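Local coordinates for protein 2-C-methyl-D-erythritol 4-phosphate cytidylyltransferase (Neisseria gonorrhoeae, PDB 1VGW) that probably catalyses the transfer of a cytidylyl group from CTP to 2-C-methyl-D-erythritol 4-phosphate, releasing diphosphate, in the non-mevalonate pathway of isoprenoid biosynthesis, at residues B[4-9]-B[49-54]; B[8-13]-B[105-110]; B[111-116]-B[212-217]; B[137-142]-B[162-167]. All coordinates share one frame; numbering follows the deposited sequence.

Overall arrangement
Contacts 1 and 2 lie side by side, their centres about 9 Å apart: strand 7-12 pairs with strand 52-56 in the first and with strand 106-109 in the second, and both contacts include Ile-8 and Ala-9. Contact 3 follows directly after strand 106-109, where the chain runs into loop 111-116 and meets loop 212-217. Contact 4, at another part of the same mixed sheet, falls within the span between the two loops of contact 3, and Gln-167 and Asn-212 join these two contacts. Contacts 1 and 3 lie about 21 Å apart, centre to centre, on opposite sides of the chain's centre. The parallel core thus leads, by way of loop 111-116, to Lys-214 and to strands that continue into the second subunit.

Contact 1. Residues B[4-9]-B[49-54]; sequences KRKNIA and AVDLTV
Asn-7 and Asp-51 grip each other where strands 7-9 and 52-54 begin to run parallel, as the two neighbouring strands of a beta-alpha-beta unit whose connecting helix is 36-45. Among the backbone bonds, those of Ala-9 follow the regular parallel pattern, its N donating to Leu-52 O at 3.0 Å and its O receiving Val-54 N at 2.9 Å, whereas Asn-7 O takes Asp-51 N at 2.8 Å, one residue earlier than that pattern predicts.

Side-chain polar bonds extend this pairing toward the N-terminus. With CG beside its own backbone N (chi1 -53°), Asp-51 brings OD2 to Asn-7 N at 2.7 Å, in a nearly straight bond; the carboxylate thus stands in for a strand carbonyl, and one residue serves both polar backbone atoms of Asn-7. The Asn-7 amide is itself engaged, ND2 giving a more bent bond to Ala-49 O while OD1 has a weak bond from Asn-106.

Apolar packing differs on the two faces. Ala-9 and Thr-53 turn toward helix 36-45, where both meet Phe-44. On the other face Ile-8 and Leu-52 lie alongside, pointing the same way, with Ile-8 CG2 4.0 Å from Leu-52 CD2.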
loop_
_atom_site.group_PDB
_atom_site.type_symbol
_atom_site.label_atom_id
_atom_site.label_comp_id
_atom_site.label_asym_id
_atom_site.label_seq_id
_atom_site.Cartn_x
_atom_site.Cartn_y
_atom_site.Cartn_z
ATOM N N LYS B 4 5.069 -3.375 37.081
ATOM C CA LYS B 4 5.169 -3.923 35.740
ATOM C C LYS B 4 6.061 -3.049 34.835
ATOM O O LYS B 4 6.317 -1.892 35.136
ATOM C CB LYS B 4 3.775 -3.905 35.102
ATOM C CG LYS B 4 3.516 -4.986 34.093
ATOM C CD LYS B 4 2.041 -5.405 34.160
ATOM C CE LYS B 4 1.750 -6.314 32.939
ATOM N NZ LYS B 4 2.543 -7.577 33.088
ATOM N N ARG B 5 6.634 -3.654 33.817
ATOM C CA ARG B 5 7.379 -2.926 32.772
ATOM C C ARG B 5 6.367 -1.985 32.077
ATOM O O ARG B 5 5.224 -2.382 31.848
ATOM C CB ARG B 5 7.974 -3.946 31.774
ATOM C CG ARG B 5 9.461 -4.201 32.020
ATOM C CD ARG B 5 10.119 -5.266 31.162
ATOM N NE ARG B 5 9.411 -6.531 31.180
ATOM C CZ ARG B 5 8.619 -7.052 30.281
ATOM N NH1 ARG B 5 8.418 -6.398 29.138
ATOM N NH2 ARG B 5 8.004 -8.207 30.454
ATOM N N LYS B 6 6.739 -0.733 31.835
ATOM C CA LYS B 6 5.845 0.246 31.256
ATOM C C LYS B 6 5.822 0.331 29.734
ATOM O O LYS B 6 6.823 0.091 29.047
ATOM C CB LYS B 6 6.209 1.653 31.783
ATOM C CG LYS B 6 5.914 1.850 33.262
ATOM C CD LYS B 6 6.622 3.155 33.682
ATOM C CE LYS B 6 6.649 3.321 35.197
ATOM N NZ LYS B 6 7.751 4.295 35.574
ATOM N N ASN B 7 4.679 0.831 29.245
ATOM C CA ASN B 7 4.473 1.056 27.798
ATOM C C ASN B 7 4.285 2.556 27.549
ATOM O O ASN B 7 3.246 3.094 28.000
ATOM C CB ASN B 7 3.227 0.298 27.360
ATOM C CG ASN B 7 3.526 -1.186 27.241
ATOM O OD1 ASN B 7 4.523 -1.537 26.598
ATOM N ND2 ASN B 7 2.670 -2.001 27.820
ATOM N N ILE B 8 5.265 3.200 26.937
ATOM C CA ILE B 8 5.215 4.635 26.689
ATOM C C ILE B 8 5.172 5.037 25.217
ATOM O O ILE B 8 6.117 4.776 24.444
ATOM C CB ILE B 8 6.439 5.318 27.342
ATOM C CG1 ILE B 8 6.533 4.958 28.845
ATOM C CG2 ILE B 8 6.430 6.822 27.190
ATOM C CD1 ILE B 8 7.920 5.224 29.393
ATOM N N ALA B 9 4.132 5.744 24.783
ATOM C CA ALA B 9 4.038 6.195 23.373
ATOM C C ALA B 9 4.845 7.452 23.122
ATOM O O ALA B 9 4.816 8.396 23.960
ATOM C CB ALA B 9 2.598 6.456 22.959
ATOM N N ALA B 49 -3.408 -0.612 28.021
ATOM C CA ALA B 49 -2.044 -1.029 28.229
ATOM C C ALA B 49 -1.004 0.049 28.094
ATOM O O ALA B 49 0.176 -0.261 28.327
ATOM C CB ALA B 49 -1.705 -2.168 27.234
ATOM N N VAL B 50 -1.354 1.257 27.697
ATOM C CA VAL B 50 -0.374 2.339 27.511
ATOM C C VAL B 50 -0.364 3.128 28.791
ATOM O O VAL B 50 -1.438 3.458 29.280
ATOM C CB VAL B 50 -0.749 3.203 26.292
ATOM C CG1 VAL B 50 0.081 4.479 26.143
ATOM C CG2 VAL B 50 -0.582 2.357 25.033
ATOM N N ASP B 51 0.777 3.437 29.358
ATOM C CA ASP B 51 0.835 4.102 30.647
ATOM C C ASP B 51 1.120 5.585 30.549
ATOM O O ASP B 51 0.965 6.316 31.531
ATOM C CB ASP B 51 1.985 3.426 31.478
ATOM C CG ASP B 51 1.788 1.927 31.523
ATOM O OD1 ASP B 51 0.738 1.471 32.040
ATOM O OD2 ASP B 51 2.614 1.174 30.943
ATOM N N LEU B 52 1.639 6.055 29.418
ATOM C CA LEU B 52 1.974 7.447 29.242
ATOM C C LEU B 52 2.104 7.732 27.728
ATOM O O LEU B 52 2.342 6.797 26.938
ATOM C CB LEU B 52 3.303 7.759 29.942
ATOM C CG LEU B 52 3.839 9.174 29.902
ATOM C CD1 LEU B 52 3.154 10.074 30.937
ATOM C CD2 LEU B 52 5.337 9.257 30.118
ATOM N N THR B 53 1.901 8.996 27.381
ATOM C CA THR B 53 1.998 9.455 25.994
ATOM C C THR B 53 2.729 10.787 25.965
ATOM O O THR B 53 2.501 11.673 26.797
ATOM C CB THR B 53 0.617 9.557 25.347
ATOM O OG1 THR B 53 0.014 8.259 25.343
ATOM C CG2 THR B 53 0.641 10.138 23.961
ATOM N N VAL B 54 3.748 10.880 25.115
ATOM C CA VAL B 54 4.524 12.099 24.976
ATOM C C VAL B 54 4.554 12.525 23.484
ATOM O O VAL B 54 4.558 11.627 22.645
ATOM C CB VAL B 54 5.974 11.927 25.434
ATOM C CG1 VAL B 54 6.727 13.243 25.460
ATOM C CG2 VAL B 54 6.019 11.299 26.851
#

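Contact 2. Residues B[8-13]-B[105-110]; sequences IALIPA and DNILVH
Ile-107 packs against both Ile-8 and Leu-10, and its side chain illustrates how one branched residue can serve two neighbours on an adjacent strand. CB lies 4.3 Å from Ile-8 O. There the branches part: CG2, anti to the backbone N, goes to Leu-10 and touches its CD2 at 4.0 Å, the two side chains running alongside and pointing the same way. CG1 leaves in the other direction, and a second torsion of -62° folds CD1 toward Ile-8, whose own CD1 is 4.3 Å away.

Beneath this packing the backbones form parallel ladder bonds in the central sheet of the Rossmann-like nucleotidyltransferase fold, with helix 84-98 over the face of Leu-10 and helix 36-45 over that of Ala-9. Ile-8 N donates to Asn-106 O, Leu-108 N to Ile-8 O, Leu-10 N to Leu-108 O at 2.8 Å, and His-110 N to Leu-10 O.

Pro-12 breaks the series. It is the next residue from which an N-H would be due, and in its place the ring carbon CD sits 3.2 Å from His-110 O. Ile-11 CG1 approaches His-110 CB at 4.3 Å, while the imidazole beyond that CB stands edge-to-face with the ring of Phe-44 and bonds through NE2 to Arg-114 O.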
loop_
_atom_site.group_PDB
_atom_site.type_symbol
_atom_site.label_atom_id
_atom_site.label_comp_id
_atom_site.label_asym_id
_atom_site.label_seq_id
_atom_site.Cartn_x
_atom_site.Cartn_y
_atom_site.Cartn_z
ATOM N N ILE B 8 5.265 3.200 26.937
ATOM C CA ILE B 8 5.215 4.635 26.689
ATOM C C ILE B 8 5.172 5.037 25.217
ATOM O O ILE B 8 6.117 4.776 24.444
ATOM C CB ILE B 8 6.439 5.318 27.342
ATOM C CG1 ILE B 8 6.533 4.958 28.845
ATOM C CG2 ILE B 8 6.430 6.822 27.190
ATOM C CD1 ILE B 8 7.920 5.224 29.393
ATOM N N ALA B 9 4.132 5.744 24.783
ATOM C CA ALA B 9 4.038 6.195 23.373
ATOM C C ALA B 9 4.845 7.452 23.122
ATOM O O ALA B 9 4.816 8.396 23.960
ATOM C CB ALA B 9 2.598 6.456 22.959
ATOM N N LEU B 10 5.634 7.461 22.047
ATOM C CA LEU B 10 6.417 8.698 21.739
ATOM C C LEU B 10 6.077 9.103 20.286
ATOM O O LEU B 10 6.148 8.315 19.332
ATOM C CB LEU B 10 7.892 8.502 21.953
ATOM C CG LEU B 10 8.912 9.523 21.569
ATOM C CD1 LEU B 10 8.816 10.778 22.442
ATOM C CD2 LEU B 10 10.371 9.014 21.670
ATOM N N ILE B 11 5.635 10.338 20.123
ATOM C CA ILE B 11 5.155 10.851 18.814
ATOM C C ILE B 11 5.934 12.082 18.395
ATOM O O ILE B 11 5.836 13.145 19.010
ATOM C CB ILE B 11 3.643 11.228 18.979
ATOM C CG1 ILE B 11 2.809 9.949 19.190
ATOM C CG2 ILE B 11 3.129 11.988 17.748
ATOM C CD1 ILE B 11 1.383 10.189 19.557
ATOM N N PRO B 12 6.890 11.911 17.492
ATOM C CA PRO B 12 7.706 13.015 16.998
ATOM C C PRO B 12 6.871 13.860 16.021
ATOM O O PRO B 12 6.492 13.335 14.973
ATOM C CB PRO B 12 8.832 12.303 16.281
ATOM C CG PRO B 12 8.262 11.008 15.817
ATOM C CD PRO B 12 7.056 10.713 16.649
ATOM N N ALA B 13 6.509 15.067 16.421
ATOM C CA ALA B 13 5.673 15.906 15.568
ATOM C C ALA B 13 6.247 17.279 15.304
ATOM O O ALA B 13 5.450 18.193 15.057
ATOM C CB ALA B 13 4.273 16.044 16.227
ATOM N N ASP B 105 11.820 -0.331 30.203
ATOM C CA ASP B 105 10.449 -0.035 29.761
ATOM C C ASP B 105 10.400 0.078 28.220
ATOM O O ASP B 105 11.415 0.411 27.596
ATOM C CB ASP B 105 10.034 1.343 30.318
ATOM C CG ASP B 105 9.713 1.306 31.813
ATOM O OD1 ASP B 105 9.147 0.326 32.304
ATOM O OD2 ASP B 105 10.043 2.290 32.512
ATOM N N ASN B 106 9.274 -0.132 27.598
ATOM C CA ASN B 106 9.082 -0.039 26.166
ATOM C C ASN B 106 8.715 1.365 25.656
ATOM O O ASN B 106 7.861 2.063 26.241
ATOM C CB ASN B 106 7.967 -1.035 25.766
ATOM C CG ASN B 106 8.293 -2.466 26.043
ATOM O OD1 ASN B 106 9.390 -2.956 25.759
ATOM N ND2 ASN B 106 7.351 -3.251 26.598
ATOM N N ILE B 107 9.337 1.798 24.562
ATOM C CA ILE B 107 9.012 3.123 23.927
ATOM C C ILE B 107 8.350 2.846 22.566
ATOM O O ILE B 107 8.997 2.102 21.771
ATOM C CB ILE B 107 10.285 3.890 23.641
ATOM C CG1 ILE B 107 11.187 4.079 24.858
ATOM C CG2 ILE B 107 10.038 5.225 22.929
ATOM C CD1 ILE B 107 10.599 4.879 25.998
ATOM N N LEU B 108 7.084 3.163 22.360
ATOM C CA LEU B 108 6.424 2.909 21.056
ATOM C C LEU B 108 6.475 4.176 20.173
ATOM O O LEU B 108 5.778 5.151 20.515
ATOM C CB LEU B 108 4.978 2.496 21.254
ATOM C CG LEU B 108 4.671 1.099 21.756
ATOM C CD1 LEU B 108 4.963 0.973 23.288
ATOM C CD2 LEU B 108 3.211 0.751 21.548
ATOM N N VAL B 109 7.339 4.254 19.185
ATOM C CA VAL B 109 7.533 5.424 18.321
ATOM C C VAL B 109 6.521 5.449 17.170
ATOM O O VAL B 109 6.498 4.590 16.312
ATOM C CB VAL B 109 8.961 5.567 17.805
ATOM C CG1 VAL B 109 9.288 6.963 17.226
ATOM C CG2 VAL B 109 10.022 5.339 18.915
ATOM N N HIS B 110 5.583 6.411 17.199
ATOM C CA HIS B 110 4.514 6.450 16.194
ATOM C C HIS B 110 4.456 7.745 15.378
ATOM O O HIS B 110 4.610 8.803 15.964
ATOM C CB HIS B 110 3.151 6.307 16.878
ATOM C CG HIS B 110 2.015 6.032 15.952
ATOM N ND1 HIS B 110 1.914 4.879 15.214
ATOM C CD2 HIS B 110 0.914 6.765 15.648
ATOM C CE1 HIS B 110 0.789 4.909 14.476
ATOM N NE2 HIS B 110 0.176 6.046 14.745
#

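Contact 3. Residues B[111-116]-B[212-217]; sequences DAARCC and NLKLTQ
Arg-114 lies under Lys-214, the two side chains crossing at about a right angle, so that Lys-214 CB sits 4.1 Å above the centre of the guanidinium. The arginine chain is extended from CG to NE, and its CG also touches Lys-214 CA at 3.8 Å. With one face covered, polar partners gather round the edge. NH1 donates to Asn-212 O at 3.0 Å, an approach lying in the plane of both groups. NE forms a salt bridge with Asp-111 OD1 at 2.9 Å, using the anti lone pair of that oxygen, and NH2 reaches Asp-144 of the second subunit. Asp-111 belongs to the same type I turn as Arg-114, and its other oxygen pairs with Arg-84.

Neither segment has regular secondary structure, yet the loops are also stitched together along their backbones. Leu-215 N donates to Ala-113 O at 3.2 Å, coming from above the carbonyl plane, and a water accepts from Cys-116 N at 2.8 Å while donating to Leu-213 O. Lys-214, predicted to position the methylerythritol phosphate substrate, runs onward with CG anti to its backbone N (chi1 -159°); CG passes Ala-113 CB, and CE lies 4.0 Å from Asp-111 OD1, the two side chains crossing at about a right angle.

In loop 212-217 one guanidinium binds the carbonyl of Asn-212 and packs under the base of the Lys-214 side chain. Bonds at NE, NH1 and NH2 should restrict its rotation. Two carboxylates probably offset its charge, Asp-111 dividing its own between Arg-114 and Arg-84, the other contributed across the dimer interface.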
loop_
_atom_site.group_PDB
_atom_site.type_symbol
_atom_site.label_atom_id
_atom_site.label_comp_id
_atom_site.label_asym_id
_atom_site.label_seq_id
_atom_site.Cartn_x
_atom_site.Cartn_y
_atom_site.Cartn_z
ATOM N N ASP B 111 4.217 7.620 14.078
ATOM C CA ASP B 111 4.091 8.832 13.197
ATOM C C ASP B 111 2.861 9.686 13.568
ATOM O O ASP B 111 1.772 9.140 13.741
ATOM C CB ASP B 111 3.859 8.342 11.776
ATOM C CG ASP B 111 5.060 7.779 11.065
ATOM O OD1 ASP B 111 4.865 6.796 10.313
ATOM O OD2 ASP B 111 6.177 8.272 11.234
ATOM N N ALA B 112 2.986 10.979 13.701
ATOM C CA ALA B 112 1.901 11.918 13.953
ATOM C C ALA B 112 0.792 11.894 12.901
ATOM O O ALA B 112 -0.368 12.241 13.167
ATOM C CB ALA B 112 2.469 13.363 13.933
ATOM N N ALA B 113 1.063 11.469 11.671
ATOM C CA ALA B 113 0.065 11.396 10.646
ATOM C C ALA B 113 -0.571 10.044 10.451
ATOM O O ALA B 113 -1.306 9.928 9.446
ATOM C CB ALA B 113 0.634 11.884 9.305
ATOM N N ARG B 114 -0.301 9.032 11.239
ATOM C CA ARG B 114 -0.966 7.716 11.039
ATOM C C ARG B 114 -2.095 7.689 12.087
ATOM O O ARG B 114 -2.003 7.089 13.164
ATOM C CB ARG B 114 -0.030 6.554 11.136
ATOM C CG ARG B 114 0.911 6.256 9.992
ATOM C CD ARG B 114 1.723 4.985 10.182
ATOM N NE ARG B 114 2.899 4.919 9.328
ATOM C CZ ARG B 114 2.965 4.293 8.149
ATOM N NH1 ARG B 114 1.924 3.655 7.634
ATOM N NH2 ARG B 114 4.104 4.267 7.462
ATOM N N CYS B 115 -3.225 8.327 11.694
ATOM C CA CYS B 115 -4.333 8.502 12.592
ATOM C C CYS B 115 -5.414 7.476 12.540
ATOM O O CYS B 115 -6.450 7.667 13.212
ATOM C CB CYS B 115 -4.931 9.918 12.514
ATOM S SG CYS B 115 -5.570 10.407 10.868
ATOM N N CYS B 116 -5.247 6.386 11.845
ATOM C CA CYS B 116 -6.268 5.350 11.758
ATOM C C CYS B 116 -5.751 4.009 12.243
ATOM O O CYS B 116 -6.275 2.964 11.866
ATOM C CB CYS B 116 -6.753 5.256 10.296
ATOM S SG CYS B 116 -7.684 6.770 9.812
ATOM N N ASN B 212 -4.071 1.390 8.540
ATOM C CA ASN B 212 -3.012 2.123 9.252
ATOM C C ASN B 212 -2.142 2.927 8.316
ATOM O O ASN B 212 -0.896 3.014 8.445
ATOM C CB ASN B 212 -2.154 1.096 10.026
ATOM C CG ASN B 212 -1.160 1.680 10.994
ATOM O OD1 ASN B 212 -1.312 2.803 11.493
ATOM N ND2 ASN B 212 -0.091 0.940 11.285
ATOM N N LEU B 213 -2.746 3.567 7.317
ATOM C CA LEU B 213 -1.986 4.318 6.332
ATOM C C LEU B 213 -1.599 5.687 6.840
ATOM O O LEU B 213 -2.178 6.189 7.781
ATOM C CB LEU B 213 -2.716 4.412 5.014
ATOM C CG LEU B 213 -4.163 4.867 4.967
ATOM C CD1 LEU B 213 -4.447 6.066 5.841
ATOM C CD2 LEU B 213 -4.549 5.149 3.503
ATOM N N LYS B 214 -0.649 6.309 6.187
ATOM C CA LYS B 214 -0.180 7.640 6.578
ATOM C C LYS B 214 -0.795 8.709 5.692
ATOM O O LYS B 214 -1.020 8.451 4.505
ATOM C CB LYS B 214 1.355 7.629 6.399
ATOM C CG LYS B 214 2.090 8.688 7.181
ATOM C CD LYS B 214 3.562 8.766 6.756
ATOM C CE LYS B 214 4.302 9.727 7.662
ATOM N NZ LYS B 214 5.576 10.228 7.083
ATOM N N LEU B 215 -1.071 9.880 6.221
ATOM C CA LEU B 215 -1.622 10.998 5.495
ATOM C C LEU B 215 -0.500 11.859 4.905
ATOM O O LEU B 215 0.082 12.673 5.618
ATOM C CB LEU B 215 -2.559 11.835 6.371
ATOM C CG LEU B 215 -3.213 13.073 5.738
ATOM C CD1 LEU B 215 -3.261 12.977 4.217
ATOM C CD2 LEU B 215 -4.638 13.280 6.245
ATOM N N THR B 216 -0.188 11.636 3.623
ATOM C CA THR B 216 0.865 12.344 2.922
ATOM C C THR B 216 0.435 13.037 1.625
ATOM O O THR B 216 1.219 13.874 1.131
ATOM C CB THR B 216 2.023 11.385 2.533
ATOM O OG1 THR B 216 1.448 10.381 1.684
ATOM C CG2 THR B 216 2.659 10.745 3.745
ATOM N N GLN B 217 -0.721 12.745 1.075
ATOM C CA GLN B 217 -1.222 13.369 -0.165
ATOM C C GLN B 217 -2.741 13.405 -0.151
ATOM O O GLN B 217 -3.356 12.752 0.720
ATOM C CB GLN B 217 -0.720 12.496 -1.338
ATOM C CG GLN B 217 -1.310 11.098 -1.299
ATOM C CD GLN B 217 -0.421 10.021 -1.850
ATOM O OE1 GLN B 217 -0.913 9.090 -2.498
ATOM N NE2 GLN B 217 0.887 10.103 -1.602
HETATM O O HOH W 1 -3.128 5.580 10.215
#

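Contact 4. Residues B[137-142]-B[162-167]; sequences ILAVPV and GLWQAQ
Strands 137-141 and 163-167 run antiparallel, their axes at 143°, with Val-140 and Gln-165 as a hydrogen-bonded pair, Gln-165 N lying 2.7 Å from Val-140 O and Val-140 N returning a bond to Gln-165 O, while Gln-167 N to Leu-138 O and Val-142 N to Leu-163 O continue the ladder at its two ends. This ladder is the base of the two-stranded arm of 146-149 and 154-158, and through Leu-163 to Gln-165 the sheet runs on into an antiparallel strand of the second subunit.

Pro-141 and Trp-164 make a CH-pi contact, the ring carbon CG standing over the face of the indole, 3.6 Å from the centroid of its six-membered ring and 16° off the normal. CD lies alongside, 3.5 Å from Trp-164 CZ3. The Gln-165 side chain starts out from the sheet face, but its end comes back to the neighbouring strand; it crosses that of Val-142 at about a right angle, Gln-165 CG 3.7 Å from Val-142 CG2, and NE2 makes a weak bond to Pro-141 O at 3.3 Å. The Val-142 side chain lies about 4 Å, nearest atoms, from that of Arg-160, predicted to position the substrate. Farther along, the amide of Gln-167 bonds through OE1 to Asn-212, and Ile-137 CD1 meets Ala-166 CB at 3.9 Å.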
loop_
_atom_site.group_PDB
_atom_site.type_symbol
_atom_site.label_atom_id
_atom_site.label_comp_id
_atom_site.label_asym_id
_atom_site.label_seq_id
_atom_site.Cartn_x
_atom_site.Cartn_y
_atom_site.Cartn_z
ATOM N N ILE B 137 7.918 -4.490 15.139
ATOM C CA ILE B 137 7.208 -3.400 14.510
ATOM C C ILE B 137 5.955 -3.902 13.822
ATOM O O ILE B 137 5.818 -5.075 13.522
ATOM C CB ILE B 137 8.045 -2.686 13.420
ATOM C CG1 ILE B 137 8.220 -3.610 12.200
ATOM C CG2 ILE B 137 9.399 -2.207 13.923
ATOM C CD1 ILE B 137 9.048 -2.992 11.081
ATOM N N LEU B 138 5.041 -2.952 13.546
ATOM C CA LEU B 138 3.863 -3.375 12.749
ATOM C C LEU B 138 4.321 -3.337 11.274
ATOM O O LEU B 138 5.218 -2.535 10.922
ATOM C CB LEU B 138 2.671 -2.456 12.932
ATOM C CG LEU B 138 1.916 -2.475 14.254
ATOM C CD1 LEU B 138 0.720 -1.529 14.232
ATOM C CD2 LEU B 138 1.460 -3.875 14.615
ATOM N N ALA B 139 3.780 -4.248 10.473
ATOM C CA ALA B 139 4.195 -4.244 9.036
ATOM C C ALA B 139 3.232 -5.137 8.253
ATOM O O ALA B 139 2.444 -5.867 8.914
ATOM C CB ALA B 139 5.621 -4.714 8.937
ATOM N N VAL B 140 3.158 -4.983 6.955
ATOM C CA VAL B 140 2.309 -5.798 6.086
ATOM C C VAL B 140 3.109 -6.382 4.921
ATOM O O VAL B 140 3.974 -5.725 4.319
ATOM C CB VAL B 140 1.103 -5.015 5.513
ATOM C CG1 VAL B 140 0.234 -4.440 6.636
ATOM C CG2 VAL B 140 1.509 -3.915 4.557
ATOM N N PRO B 141 2.816 -7.605 4.507
ATOM C CA PRO B 141 3.552 -8.219 3.411
ATOM C C PRO B 141 3.352 -7.478 2.111
ATOM O O PRO B 141 2.268 -6.901 1.927
ATOM C CB PRO B 141 2.995 -9.638 3.341
ATOM C CG PRO B 141 2.314 -9.869 4.644
ATOM C CD PRO B 141 1.801 -8.507 5.067
ATOM N N VAL B 142 4.384 -7.407 1.270
ATOM C CA VAL B 142 4.271 -6.754 -0.043
ATOM C C VAL B 142 3.454 -7.651 -0.964
ATOM O O VAL B 142 3.909 -8.734 -1.282
ATOM C CB VAL B 142 5.654 -6.552 -0.674
ATOM C CG1 VAL B 142 5.507 -6.012 -2.113
ATOM C CG2 VAL B 142 6.482 -5.560 0.150
ATOM N N GLY B 162 8.943 -13.132 0.646
ATOM C CA GLY B 162 9.317 -12.794 1.989
ATOM C C GLY B 162 9.479 -11.324 2.293
ATOM O O GLY B 162 9.992 -11.037 3.408
ATOM N N LEU B 163 9.040 -10.372 1.478
ATOM C CA LEU B 163 9.196 -8.957 1.730
ATOM C C LEU B 163 7.962 -8.317 2.383
ATOM O O LEU B 163 6.851 -8.830 2.224
ATOM C CB LEU B 163 9.555 -8.141 0.490
ATOM C CG LEU B 163 10.798 -8.506 -0.310
ATOM C CD1 LEU B 163 11.231 -7.353 -1.222
ATOM C CD2 LEU B 163 11.968 -8.891 0.636
ATOM N N TRP B 164 8.215 -7.323 3.254
ATOM C CA TRP B 164 7.225 -6.619 4.037
ATOM C C TRP B 164 7.379 -5.095 4.004
ATOM O O TRP B 164 8.484 -4.551 3.982
ATOM C CB TRP B 164 7.352 -7.030 5.557
ATOM C CG TRP B 164 7.041 -8.463 5.807
ATOM C CD1 TRP B 164 7.792 -9.546 5.405
ATOM C CD2 TRP B 164 5.936 -9.032 6.525
ATOM N NE1 TRP B 164 7.163 -10.708 5.712
ATOM C CE2 TRP B 164 6.037 -10.435 6.426
ATOM C CE3 TRP B 164 4.835 -8.494 7.172
ATOM C CZ2 TRP B 164 5.101 -11.307 6.972
ATOM C CZ3 TRP B 164 3.903 -9.356 7.745
ATOM C CH2 TRP B 164 4.045 -10.751 7.648
ATOM N N GLN B 165 6.288 -4.348 4.181
ATOM C CA GLN B 165 6.363 -2.897 4.248
ATOM C C GLN B 165 6.197 -2.459 5.710
ATOM O O GLN B 165 5.197 -2.809 6.319
ATOM C CB GLN B 165 5.242 -2.238 3.437
ATOM C CG GLN B 165 5.167 -2.692 2.002
ATOM C CD GLN B 165 3.746 -2.592 1.456
ATOM O OE1 GLN B 165 3.283 -1.513 1.105
ATOM N NE2 GLN B 165 3.079 -3.742 1.414
ATOM N N ALA B 166 7.135 -1.681 6.228
ATOM C CA ALA B 166 7.080 -1.246 7.602
ATOM C C ALA B 166 6.046 -0.155 7.840
ATOM O O ALA B 166 5.838 0.729 6.980
ATOM C CB ALA B 166 8.477 -0.749 7.988
ATOM N N GLN B 167 5.370 -0.188 8.958
ATOM C CA GLN B 167 4.431 0.816 9.438
ATOM C C GLN B 167 4.946 1.273 10.813
ATOM O O GLN B 167 6.176 1.157 11.034
ATOM C CB GLN B 167 3.022 0.269 9.576
ATOM C CG GLN B 167 2.404 -0.224 8.287
ATOM C CD GLN B 167 0.952 -0.623 8.390
ATOM O OE1 GLN B 167 0.503 -1.238 9.380
ATOM N NE2 GLN B 167 0.188 -0.286 7.340
#